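Local coordinates for fusion protein of Nuclear RNA export factor 2 and Protein panoramix (Drosophila melanogaster, PDB 6IEW) that pairs the UBA-like domain of an NXF-family RNA export factor with its Panoramix binding partner, two components of the ovarian machinery for cotranscriptional transposon silencing, at residues I53-A59 and K70-R74; F15-L21 and A40-F44; K11-F15 and V26-V30. One frame throughout, in Å; residues are numbered along the deposited sequence. Where two conformers were deposited one is given.

Interaction 1 (I53-A59 and K70-R74); sequences IPDLAFA and KADKR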
ATOM      1  N   ILE A  53       8.416  -3.379  -7.848  1.00 10.92           N
ATOM      2  CA  ILE A  53       8.516  -3.219  -6.397  1.00 10.57           C
ATOM      3  C   ILE A  53       9.696  -4.043  -5.897  1.00  9.72           C
ATOM      4  O   ILE A  53       9.600  -5.278  -5.812  1.00 10.84           O
ATOM      5  CB  ILE A  53       7.218  -3.634  -5.688  1.00 10.07           C
ATOM      6  CG1 ILE A  53       6.012  -2.891  -6.271  1.00 11.01           C
ATOM      7  CG2 ILE A  53       7.329  -3.375  -4.185  1.00 13.56           C
ATOM      8  CD1 ILE A  53       6.010  -1.395  -5.996  1.00 12.92           C
ATOM      9  N   PRO A  54      10.821  -3.419  -5.554  1.00  9.00           N
ATOM     10  CA  PRO A  54      11.972  -4.188  -5.073  1.00  9.49           C
ATOM     11  C   PRO A  54      11.661  -4.920  -3.776  1.00  9.76           C
ATOM     12  O   PRO A  54      10.792  -4.512  -3.003  1.00  9.81           O
ATOM     13  CB  PRO A  54      13.044  -3.114  -4.842  1.00 11.82           C
ATOM     14  CG  PRO A  54      12.615  -1.953  -5.689  1.00 12.65           C
ATOM     15  CD  PRO A  54      11.120  -1.980  -5.663  1.00 10.42           C
ATOM     16  N   ASP A  55      12.395  -6.012  -3.543  1.00  8.67           N
ATOM     17  CA  ASP A  55      12.319  -6.711  -2.264  1.00  9.46           C
ATOM     18  C   ASP A  55      12.479  -5.746  -1.093  1.00 11.48           C
ATOM     19  O   ASP A  55      11.761  -5.843  -0.092  1.00  9.67           O
ATOM     20  CB  ASP A  55      13.415  -7.775  -2.175  1.00  9.71           C
ATOM     21  CG  ASP A  55      13.049  -9.075  -2.862  1.00 11.92           C
ATOM     22  OD1 ASP A  55      12.005  -9.144  -3.539  1.00 14.78           O
ATOM     23  OD2 ASP A  55      13.824 -10.046  -2.710  1.00 13.58           O
ATOM     24  N   LEU A  56      13.419  -4.803  -1.198  1.00  9.05           N
ATOM     25  CA  LEU A  56      13.699  -3.914  -0.077  1.00  8.54           C
ATOM     26  C   LEU A  56      12.564  -2.940   0.212  1.00  9.58           C
ATOM     27  O   LEU A  56      12.610  -2.253   1.237  1.00 10.26           O
ATOM     28  CB  LEU A  56      15.025  -3.161  -0.278  1.00 11.08           C
ATOM     29  CG  LEU A  56      15.256  -2.232  -1.476  1.00 10.15           C
ATOM     30  CD1 LEU A  56      14.473  -0.925  -1.375  1.00 11.03           C
ATOM     31  CD2 LEU A  56      16.742  -1.928  -1.596  1.00 10.71           C
ATOM     32  N   ALA A  57      11.564  -2.849  -0.667  1.00  8.69           N
ATOM     33  CA  ALA A  57      10.431  -1.980  -0.387  1.00  8.98           C
ATOM     34  C   ALA A  57       9.538  -2.516   0.717  1.00 10.54           C
ATOM     35  O   ALA A  57       8.698  -1.769   1.220  1.00  9.34           O
ATOM     36  CB  ALA A  57       9.613  -1.751  -1.658  1.00  8.33           C
ATOM     37  N   PHE A  58       9.701  -3.774   1.115  1.00  7.43           N
ATOM     38  CA  PHE A  58       8.826  -4.381   2.108  1.00  8.64           C
ATOM     39  C   PHE A  58       9.435  -4.230   3.493  1.00  9.76           C
ATOM     40  O   PHE A  58      10.574  -4.650   3.733  1.00  9.94           O
ATOM     41  CB  PHE A  58       8.552  -5.840   1.750  1.00  9.64           C
ATOM     42  CG  PHE A  58       7.782  -5.985   0.475  1.00  9.07           C
ATOM     43  CD1 PHE A  58       6.407  -5.817   0.468  1.00 10.57           C
ATOM     44  CD2 PHE A  58       8.431  -6.232  -0.721  1.00 11.96           C
ATOM     45  CE1 PHE A  58       5.693  -5.920  -0.707  1.00  8.99           C
ATOM     46  CE2 PHE A  58       7.718  -6.337  -1.900  1.00 11.29           C
ATOM     47  CZ  PHE A  58       6.347  -6.179  -1.889  1.00 11.85           C
ATOM     48  N   ALA A  59       8.677  -3.610   4.392  1.00 10.84           N
ATOM     49  CA  ALA A  59       9.140  -3.347   5.742  1.00 11.01           C
ATOM     50  C   ALA A  59       9.280  -4.642   6.530  1.00 11.80           C
ATOM     51  O   ALA A  59       8.647  -5.661   6.234  1.00 14.04           O
ATOM     52  CB  ALA A  59       8.158  -2.421   6.461  1.00 12.55           C
ATOM     53  N   LYS A  70      11.478 -12.167   2.327  1.00 11.62           N
ATOM     54  CA  LYS A  70      10.974 -11.103   1.466  1.00 10.33           C
ATOM     55  C   LYS A  70       9.855 -11.611   0.561  1.00 10.65           C
ATOM     56  O   LYS A  70       8.859 -10.911   0.346  1.00 11.25           O
ATOM     57  CB  LYS A  70      12.116 -10.493   0.650  1.00  9.77           C
ATOM     58  CG  LYS A  70      13.051  -9.585   1.447  1.00 12.40           C
ATOM     59  CD  LYS A  70      12.323  -8.337   1.936  1.00 12.01           C
ATOM     60  CE  LYS A  70      13.289  -7.197   2.275  1.00 14.55           C
ATOM     61  NZ  LYS A  70      14.053  -7.392   3.537  1.00 18.82           N
ATOM     62  N   ALA A  71       9.987 -12.837   0.048  1.00 11.47           N
ATOM     63  CA  ALA A  71       8.942 -13.395  -0.808  1.00 10.14           C
ATOM     64  C   ALA A  71       7.623 -13.534  -0.059  1.00 11.27           C
ATOM     65  O   ALA A  71       6.552 -13.264  -0.617  1.00 12.10           O
ATOM     66  CB  ALA A  71       9.384 -14.744  -1.376  1.00 13.60           C
ATOM     67  N   ASP A  72       7.677 -13.957   1.204  1.00 10.85           N
ATOM     68  CA  ASP A  72       6.448 -14.111   1.973  1.00  9.59           C
ATOM     69  C   ASP A  72       5.892 -12.776   2.446  1.00 10.06           C
ATOM     70  O   ASP A  72       4.674 -12.644   2.613  1.00 10.31           O
ATOM     71  CB  ASP A  72       6.657 -15.084   3.132  1.00  9.70           C
ATOM     72  CG  ASP A  72       6.751 -16.529   2.663  1.00 10.41           C
ATOM     73  OD1 ASP A  72       6.463 -16.787   1.475  1.00 14.09           O
ATOM     74  OD2 ASP A  72       7.119 -17.394   3.477  1.00 13.98           O
ATOM     75  N   LYS A  73       6.755 -11.784   2.671  1.00  9.01           N
ATOM     76  CA  LYS A  73       6.265 -10.435   2.931  1.00  7.46           C
ATOM     77  C   LYS A  73       5.543  -9.879   1.712  1.00  9.04           C
ATOM     78  O   LYS A  73       4.499  -9.226   1.839  1.00  8.75           O
ATOM     79  CB  LYS A  73       7.427  -9.522   3.319  1.00 10.44           C
ATOM     80  CG  LYS A  73       7.991  -9.791   4.705  1.00 10.31           C
ATOM     81  CD  LYS A  73       9.273  -9.012   4.951  1.00  9.54           C
ATOM     82  CE  LYS A  73       9.739  -9.194   6.382  1.00 12.11           C
ATOM     83  NZ  LYS A  73      11.097  -8.622   6.602  1.00 13.54           N
ATOM     84  N   ARG A  74       6.096 -10.119   0.522  1.00  9.52           N
ATOM     85  CA  ARG A  74       5.468  -9.650  -0.706  1.00  9.17           C
ATOM     86  C   ARG A  74       4.100 -10.288  -0.895  1.00  9.79           C
ATOM     87  O   ARG A  74       3.115  -9.601  -1.191  1.00 10.51           O
ATOM     88  CB  ARG A  74       6.376  -9.971  -1.894  1.00  8.68           C
ATOM     89  CG  ARG A  74       5.852  -9.492  -3.230  1.00  9.36           C
ATOM     90  CD  ARG A  74       6.765  -9.939  -4.365  1.00  8.27           C
ATOM     91  NE  ARG A  74       8.126  -9.419  -4.234  1.00  9.40           N
ATOM     92  CZ  ARG A  74       8.525  -8.237  -4.698  1.00 10.53           C
ATOM     93  NH1 ARG A  74       7.668  -7.432  -5.316  1.00 10.99           N
ATOM     94  NH2 ARG A  74       9.785  -7.855  -4.538  1.00 11.00           N
TER
HETATM   95  O   HOH W   1       9.921 -11.651  -3.601  1.00 21.43           O
HETATM   96  O   HOH W   2      12.039  -6.440   5.335  1.00 12.05           O
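An arginine that engages a loop through its face and its edge illustrates how one side chain can organise an interface. Arg74 leaves the helix in the t rotamer, extends and bends at chi3 (m), bringing the face of its guanidinium against the CE2 corner of Phe58 (Arg74 CZ to Phe58 CE2 3.5 Å). The edge faces polar partners: Arg74 NH1 and NH2 both donate to Ile53 O (2.9 Å each), and NH2 forms a salt bridge with Asp55 OD1 (2.8 Å). Asn48 takes a second NH1 bond. Over the Phe58 ring lies Arg74 CA, in a CH-pi contact 3.9 Å from its centroid. Lys70 (m at chi1 and chi2) folds its CE to 3.1 Å from Asp55 O, whereas Lys73 stretches out beyond chi1; a water joins both amines to Phe58 O. The arrangement, in an engineered fusion, sets the first turn of Panoramix's Nxf2-interacting helix against the 3-10 turn in the loop after helix 37-49 of the TAP-C (UBA) domain.

Interaction 2 (F15-L21 and A40-F44); sequences FQEVTGL and ALKLF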
ATOM      1  N   PHE A  15      -2.371   3.690   3.543  1.00 10.47           N
ATOM      2  CA  PHE A  15      -1.810   2.791   2.544  1.00  8.98           C
ATOM      3  C   PHE A  15      -0.637   2.006   3.111  1.00 10.16           C
ATOM      4  O   PHE A  15      -0.494   0.805   2.838  1.00  9.93           O
ATOM      5  CB  PHE A  15      -1.383   3.622   1.334  1.00  9.59           C
ATOM      6  CG  PHE A  15      -0.647   2.850   0.282  1.00 10.00           C
ATOM      7  CD1 PHE A  15      -1.336   2.222  -0.743  1.00 10.85           C
ATOM      8  CD2 PHE A  15       0.738   2.782   0.298  1.00 11.85           C
ATOM      9  CE1 PHE A  15      -0.656   1.523  -1.722  1.00 12.23           C
ATOM     10  CE2 PHE A  15       1.425   2.083  -0.681  1.00 11.39           C
ATOM     11  CZ  PHE A  15       0.725   1.452  -1.691  1.00 12.39           C
ATOM     12  N   GLN A  16       0.214   2.668   3.901  1.00  8.86           N
ATOM     13  CA  GLN A  16       1.355   1.980   4.492  1.00  9.22           C
ATOM     14  C   GLN A  16       0.908   0.841   5.399  1.00 10.22           C
ATOM     15  O   GLN A  16       1.524  -0.232   5.408  1.00 10.74           O
ATOM     16  CB  GLN A  16       2.240   2.966   5.263  1.00 11.52           C
ATOM     17  CG  GLN A  16       3.495   2.317   5.847  1.00 12.51           C
ATOM     18  CD  GLN A  16       4.509   3.316   6.378  1.00 23.11           C
ATOM     19  OE1 GLN A  16       4.222   4.089   7.286  1.00 28.41           O
ATOM     20  NE2 GLN A  16       5.712   3.288   5.817  1.00 26.48           N
ATOM     21  N   GLU A  17      -0.166   1.052   6.167  1.00 10.54           N
ATOM     22  CA  GLU A  17      -0.627   0.021   7.091  0.55 10.53           C
ATOM     23  C   GLU A  17      -1.118  -1.211   6.341  1.00 11.19           C
ATOM     24  O   GLU A  17      -0.861  -2.345   6.759  1.00 11.52           O
ATOM     25  CB  GLU A  17      -1.725   0.584   7.995  0.55 11.77           C
ATOM     26  CG  GLU A  17      -2.127  -0.328   9.153  0.55 15.21           C
ATOM     27  CD  GLU A  17      -3.121  -1.405   8.749  0.55 20.72           C
ATOM     28  OE1 GLU A  17      -3.864  -1.198   7.765  0.55 15.17           O
ATOM     29  OE2 GLU A  17      -3.156  -2.461   9.415  0.55 25.95           O
ATOM     30  N   VAL A  18      -1.829  -1.007   5.232  1.00 10.05           N
ATOM     31  CA  VAL A  18      -2.351  -2.135   4.463  1.00 10.22           C
ATOM     32  C   VAL A  18      -1.216  -2.926   3.830  1.00 12.01           C
ATOM     33  O   VAL A  18      -1.175  -4.159   3.913  1.00 11.03           O
ATOM     34  CB  VAL A  18      -3.358  -1.647   3.407  1.00  9.63           C
ATOM     35  CG1 VAL A  18      -3.747  -2.792   2.471  1.00 11.08           C
ATOM     36  CG2 VAL A  18      -4.579  -1.045   4.082  1.00 12.21           C
ATOM     37  N   THR A  19      -0.275  -2.228   3.194  1.00  9.89           N
ATOM     38  CA  THR A  19       0.708  -2.875   2.335  1.00  8.77           C
ATOM     39  C   THR A  19       1.961  -3.327   3.070  1.00 12.68           C
ATOM     40  O   THR A  19       2.617  -4.274   2.624  1.00 12.28           O
ATOM     41  CB  THR A  19       1.115  -1.941   1.187  1.00 10.24           C
ATOM     42  OG1 THR A  19       1.713  -0.748   1.717  1.00 10.11           O
ATOM     43  CG2 THR A  19      -0.089  -1.565   0.338  1.00 12.82           C
ATOM     44  N   GLY A  20       2.330  -2.678   4.168  1.00 10.11           N
ATOM     45  CA  GLY A  20       3.592  -3.007   4.798  1.00 10.09           C
ATOM     46  C   GLY A  20       4.796  -2.576   3.990  1.00 10.78           C
ATOM     47  O   GLY A  20       5.861  -3.194   4.099  1.00 11.53           O
ATOM     48  N   LEU A  21       4.649  -1.546   3.164  1.00  9.08           N
ATOM     49  CA  LEU A  21       5.762  -0.997   2.404  1.00  9.42           C
ATOM     50  C   LEU A  21       6.466   0.083   3.214  1.00 10.33           C
ATOM     51  O   LEU A  21       5.864   0.731   4.075  1.00 10.80           O
ATOM     52  CB  LEU A  21       5.268  -0.391   1.089  1.00 11.37           C
ATOM     53  CG  LEU A  21       4.723  -1.372   0.050  1.00 11.08           C
ATOM     54  CD1 LEU A  21       3.956  -0.621  -1.031  1.00 15.01           C
ATOM     55  CD2 LEU A  21       5.862  -2.178  -0.560  1.00 12.57           C
ATOM     56  N   ALA A  40      -4.462   3.697  -5.177  1.00  9.91           N
ATOM     57  CA  ALA A  40      -3.098   3.387  -4.759  1.00  9.31           C
ATOM     58  C   ALA A  40      -2.909   1.891  -4.540  1.00  9.13           C
ATOM     59  O   ALA A  40      -1.874   1.329  -4.920  1.00  9.29           O
ATOM     60  CB  ALA A  40      -2.739   4.173  -3.498  1.00 10.41           C
ATOM     61  N   LEU A  41      -3.895   1.228  -3.935  1.00  8.38           N
ATOM     62  CA  LEU A  41      -3.798  -0.216  -3.746  1.00  9.87           C
ATOM     63  C   LEU A  41      -3.744  -0.936  -5.087  1.00  9.60           C
ATOM     64  O   LEU A  41      -2.922  -1.840  -5.289  1.00  9.72           O
ATOM     65  CB  LEU A  41      -4.971  -0.719  -2.904  1.00  9.48           C
ATOM     66  CG  LEU A  41      -4.998  -0.212  -1.462  1.00 11.80           C
ATOM     67  CD1 LEU A  41      -6.284  -0.649  -0.776  1.00 11.04           C
ATOM     68  CD2 LEU A  41      -3.784  -0.700  -0.684  1.00 12.07           C
ATOM     69  N   LYS A  42      -4.611  -0.540  -6.025  1.00 10.24           N
ATOM     70  CA  LYS A  42      -4.580  -1.137  -7.356  1.00 10.81           C
ATOM     71  C   LYS A  42      -3.246  -0.883  -8.043  1.00  9.51           C
ATOM     72  O   LYS A  42      -2.709  -1.764  -8.731  1.00 11.03           O
ATOM     73  CB  LYS A  42      -5.716  -0.577  -8.212  1.00 12.17           C
ATOM     74  CG  LYS A  42      -7.105  -0.962  -7.749  1.00 12.63           C
ATOM     75  CD  LYS A  42      -8.150  -0.375  -8.680  1.00 13.84           C
ATOM     76  CE  LYS A  42      -9.551  -0.784  -8.262  1.00 20.37           C
ATOM     77  NZ  LYS A  42     -10.583  -0.176  -9.151  1.00 21.69           N
ATOM     78  N   LEU A  43      -2.707   0.326  -7.887  1.00  9.36           N
ATOM     79  CA  LEU A  43      -1.430   0.653  -8.509  1.00 11.23           C
ATOM     80  C   LEU A  43      -0.300  -0.178  -7.917  1.00 10.01           C
ATOM     81  O   LEU A  43       0.589  -0.635  -8.645  1.00 11.34           O
ATOM     82  CB  LEU A  43      -1.158   2.149  -8.355  1.00 10.17           C
ATOM     83  CG  LEU A  43       0.146   2.660  -8.961  1.00 13.79           C
ATOM     84  CD1 LEU A  43       0.217   2.349 -10.449  1.00 13.58           C
ATOM     85  CD2 LEU A  43       0.300   4.153  -8.718  1.00 12.92           C
ATOM     86  N   PHE A  44      -0.320  -0.390  -6.600  1.00  9.46           N
ATOM     87  CA  PHE A  44       0.669  -1.261  -5.970  1.00  8.37           C
ATOM     88  C   PHE A  44       0.618  -2.665  -6.558  1.00  9.00           C
ATOM     89  O   PHE A  44       1.657  -3.257  -6.875  1.00 10.22           O
ATOM     90  CB  PHE A  44       0.435  -1.304  -4.458  1.00  8.74           C
ATOM     91  CG  PHE A  44       1.078  -2.485  -3.777  1.00  9.31           C
ATOM     92  CD1 PHE A  44       2.448  -2.699  -3.861  1.00  9.46           C
ATOM     93  CD2 PHE A  44       0.310  -3.378  -3.048  1.00 10.03           C
ATOM     94  CE1 PHE A  44       3.032  -3.790  -3.237  1.00 12.42           C
ATOM     95  CE2 PHE A  44       0.886  -4.463  -2.418  1.00 11.06           C
ATOM     96  CZ  PHE A  44       2.248  -4.676  -2.516  1.00 12.00           C
TER
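Helix segments 15-19 and 40-44 run in broadly the same direction, crossing at -42° with their axes 11.2 Å apart at closest approach. That spacing keeps the backbones well separated, the nearest CA pair being Phe15 and Leu41 at 7.2 Å, so side chains, Phe15, Leu41 and Phe44 above all, bridge most of the distance. The first segment ends its helix at Gly20, whose positive phi of 70° suits glycine; its N still bonds to Gln16 O at 2.9 Å before the chain turns into extended Leu21. Gln16 NE2 supports the turn by donating to Leu21 O at 3.1 Å.

Packing of the first and third helices in this way belongs to the compact three-helix UBA fold of the TAP-C domain, and the contact lies entirely in the Nxf2 part of the fusion, close to the centre of the chain. Phe15, in the t rotamer, points into the interface: its CD1 is 3.7 Å from Ala40 CB and 3.8 Å from Leu41 CD2, while the ring edge meets Phe44 CB, 3.9 Å from Phe15 CZ. Leu41 CD2 also touches Val18 CG1 at 3.8 Å and Thr19 CG2 at 3.9 Å, and Thr19 CG2 lies 3.9 Å from Phe44 CD2 as well. Thr19 is amphipathic here, turning its methyl to the neighbouring helix while OG1 donates to Phe15 O (2.9 Å) within its own. Beyond the helix end, Leu21 CD1 approaches Phe44 CD1 at 3.8 Å. Val84 of the Panoramix helix 70-93 touches both Val18 and Leu41.

Interaction 3 (K11-F15 and V26-V30); sequences KLLLF and VTSIV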
ATOM      1  N   LYS A  11      -3.409   9.729   4.971  1.00 10.11           N
ATOM      2  CA  LYS A  11      -3.639   8.960   3.752  0.59 11.21           C
ATOM      3  C   LYS A  11      -2.427   8.106   3.399  1.00 11.53           C
ATOM      4  O   LYS A  11      -2.576   7.000   2.862  1.00 11.53           O
ATOM      5  CB  LYS A  11      -4.002   9.891   2.598  0.59  9.65           C
ATOM      6  CG  LYS A  11      -5.362  10.546   2.752  0.59 11.08           C
ATOM      7  CD  LYS A  11      -5.671  11.467   1.588  0.59 14.72           C
ATOM      8  CE  LYS A  11      -7.027  12.132   1.776  0.59 18.58           C
ATOM      9  NZ  LYS A  11      -7.295  13.159   0.734  0.59 17.25           N
ATOM     10  N   LEU A  12      -1.225   8.602   3.689  1.00 10.71           N
ATOM     11  CA  LEU A  12      -0.027   7.793   3.477  1.00  8.76           C
ATOM     12  C   LEU A  12      -0.013   6.600   4.425  1.00  9.42           C
ATOM     13  O   LEU A  12       0.248   5.464   4.013  1.00 10.56           O
ATOM     14  CB  LEU A  12       1.223   8.654   3.673  1.00 10.11           C
ATOM     15  CG  LEU A  12       1.464   9.744   2.626  1.00 10.05           C
ATOM     16  CD1 LEU A  12       2.428  10.789   3.163  1.00 11.30           C
ATOM     17  CD2 LEU A  12       2.005   9.152   1.335  1.00 10.60           C
ATOM     18  N   LEU A  13      -0.316   6.840   5.702  1.00 10.26           N
ATOM     19  CA  LEU A  13      -0.323   5.757   6.683  1.00 10.77           C
ATOM     20  C   LEU A  13      -1.428   4.740   6.412  1.00  9.97           C
ATOM     21  O   LEU A  13      -1.242   3.546   6.660  1.00 11.26           O
ATOM     22  CB  LEU A  13      -0.429   6.310   8.105  1.00 15.62           C
ATOM     23  CG  LEU A  13       0.829   6.912   8.732  1.00 15.62           C
ATOM     24  CD1 LEU A  13       0.706   6.935  10.249  1.00 17.94           C
ATOM     25  CD2 LEU A  13       2.054   6.126   8.302  1.00 18.15           C
ATOM     26  N   LEU A  14      -2.592   5.191   5.941  1.00 12.34           N
ATOM     27  CA  LEU A  14      -3.651   4.276   5.517  1.00 12.72           C
ATOM     28  C   LEU A  14      -3.101   3.232   4.556  1.00 11.29           C
ATOM     29  O   LEU A  14      -3.311   2.024   4.727  1.00 11.94           O
ATOM     30  CB  LEU A  14      -4.721   5.097   4.799  1.00 17.91           C
ATOM     31  CG  LEU A  14      -6.228   5.020   5.016  1.00 35.59           C
ATOM     32  CD1 LEU A  14      -6.589   4.571   6.420  1.00 20.42           C
ATOM     33  CD2 LEU A  14      -6.783   6.408   4.724  1.00 25.09           C
ATOM     34  N   PHE A  15      -2.371   3.690   3.543  1.00 10.47           N
ATOM     35  CA  PHE A  15      -1.810   2.791   2.544  1.00  8.98           C
ATOM     36  C   PHE A  15      -0.637   2.006   3.111  1.00 10.16           C
ATOM     37  O   PHE A  15      -0.494   0.805   2.838  1.00  9.93           O
ATOM     38  CB  PHE A  15      -1.383   3.622   1.334  1.00  9.59           C
ATOM     39  CG  PHE A  15      -0.647   2.850   0.282  1.00 10.00           C
ATOM     40  CD1 PHE A  15      -1.336   2.222  -0.743  1.00 10.85           C
ATOM     41  CD2 PHE A  15       0.738   2.782   0.298  1.00 11.85           C
ATOM     42  CE1 PHE A  15      -0.656   1.523  -1.722  1.00 12.23           C
ATOM     43  CE2 PHE A  15       1.425   2.083  -0.681  1.00 11.39           C
ATOM     44  CZ  PHE A  15       0.725   1.452  -1.691  1.00 12.39           C
ATOM     45  N   VAL A  26       5.656   4.091  -0.192  1.00  8.66           N
ATOM     46  CA  VAL A  26       4.356   4.664   0.146  1.00  9.21           C
ATOM     47  C   VAL A  26       4.190   6.019  -0.528  1.00  9.58           C
ATOM     48  O   VAL A  26       3.179   6.285  -1.189  1.00  9.88           O
ATOM     49  CB  VAL A  26       4.195   4.753   1.674  1.00  8.80           C
ATOM     50  CG1 VAL A  26       2.922   5.505   2.040  1.00  9.18           C
ATOM     51  CG2 VAL A  26       4.199   3.362   2.281  1.00 10.57           C
ATOM     52  N   THR A  27       5.196   6.889  -0.400  1.00  9.00           N
ATOM     53  CA  THR A  27       5.135   8.195  -1.050  1.00  8.84           C
ATOM     54  C   THR A  27       5.006   8.052  -2.559  1.00 10.26           C
ATOM     55  O   THR A  27       4.164   8.701  -3.187  1.00 10.94           O
ATOM     56  CB  THR A  27       6.389   8.999  -0.717  1.00 10.56           C
ATOM     57  OG1 THR A  27       6.474   9.198   0.697  1.00 12.62           O
ATOM     58  CG2 THR A  27       6.364  10.354  -1.423  1.00 12.59           C
ATOM     59  N   SER A  28       5.836   7.195  -3.157  1.00 10.06           N
ATOM     60  CA  SER A  28       5.842   7.039  -4.607  1.00  9.40           C
ATOM     61  C   SER A  28       4.474   6.612  -5.131  1.00  9.34           C
ATOM     62  O   SER A  28       3.932   7.215  -6.064  1.00 11.38           O
ATOM     63  CB  SER A  28       6.911   6.016  -4.997  1.00 12.48           C
ATOM     64  OG  SER A  28       6.838   5.703  -6.375  1.00 14.64           O
ATOM     65  N   ILE A  29       3.892   5.578  -4.526  1.00  9.97           N
ATOM     66  CA  ILE A  29       2.656   5.013  -5.053  1.00  9.50           C
ATOM     67  C   ILE A  29       1.464   5.911  -4.749  1.00  9.55           C
ATOM     68  O   ILE A  29       0.616   6.150  -5.618  1.00 10.25           O
ATOM     69  CB  ILE A  29       2.466   3.581  -4.528  1.00  9.98           C
ATOM     70  CG1 ILE A  29       3.599   2.687  -5.043  1.00  9.10           C
ATOM     71  CG2 ILE A  29       1.102   3.031  -4.945  1.00 10.86           C
ATOM     72  CD1 ILE A  29       3.654   1.323  -4.386  1.00 10.56           C
ATOM     73  N   VAL A  30       1.378   6.425  -3.520  1.00 10.29           N
ATOM     74  CA  VAL A  30       0.241   7.263  -3.145  1.00  9.38           C
ATOM     75  C   VAL A  30       0.216   8.541  -3.974  1.00 10.77           C
ATOM     76  O   VAL A  30      -0.843   8.971  -4.449  1.00 12.63           O
ATOM     77  CB  VAL A  30       0.260   7.541  -1.630  1.00  9.51           C
ATOM     78  CG1 VAL A  30      -0.717   8.656  -1.260  1.00 11.09           C
ATOM     79  CG2 VAL A  30      -0.066   6.266  -0.863  1.00 11.67           C
TER
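This is an apolar helix-helix contact between the first two helices of the TAP-C (UBA) domain, within the Nxf2 part of the fusion, and it shows how steeply crossed helices can pack through a few residues. The axes of segments 11-15 and 26-30 approach to 9.8 Å at their closest and their directions differ by 103°, so the helices meet across a short patch instead of running alongside each other. Leu12 and Val26 have the nearest CA atoms, at 6.3 Å, and there the backbone itself comes close: Val26 CG1 sits 3.3 Å from Leu12 O. The end of Leu12 swings toward the second helix, placing CD2 3.8 Å from both Val26 CG1 and Val30 CG1. One turn further on, Phe15 lies against three branched residues, with CD2 3.9 Å from Val26 CG1, CZ 3.6 Å from Ile29 CG2 and CG 3.6 Å from Val30 CG2. Trp35, in the loop after helix 23-32, touches Leu12 and Val30. Leucine, phenylalanine and beta-branched side chains thus supply most of this interface, which implies cohesion through close-fitting surfaces and exclusion of water, without directional polar bonds between the two segments.

Along the chain the segments of interactions 2 and 3 alternate, and both contacts close before interaction 1 opens. Interactions 2 and 3 lie only about 7 Å apart, centre to centre, and share helix 4-19 and Phe15, which is wedged against helices 23-32 and 37-49 at once; together they tie the three Nxf2 helices into one domain. Interaction 1 lies more peripherally, its centre about 12 Å from that of interaction 2 and 16 Å from that of interaction 3, yet it is continuous with both: Phe58 packs on Leu21 and Phe44, and Ile53 on Ile29. The folded domain core therefore backs the loop against which Panoramix helix 70-93 begins.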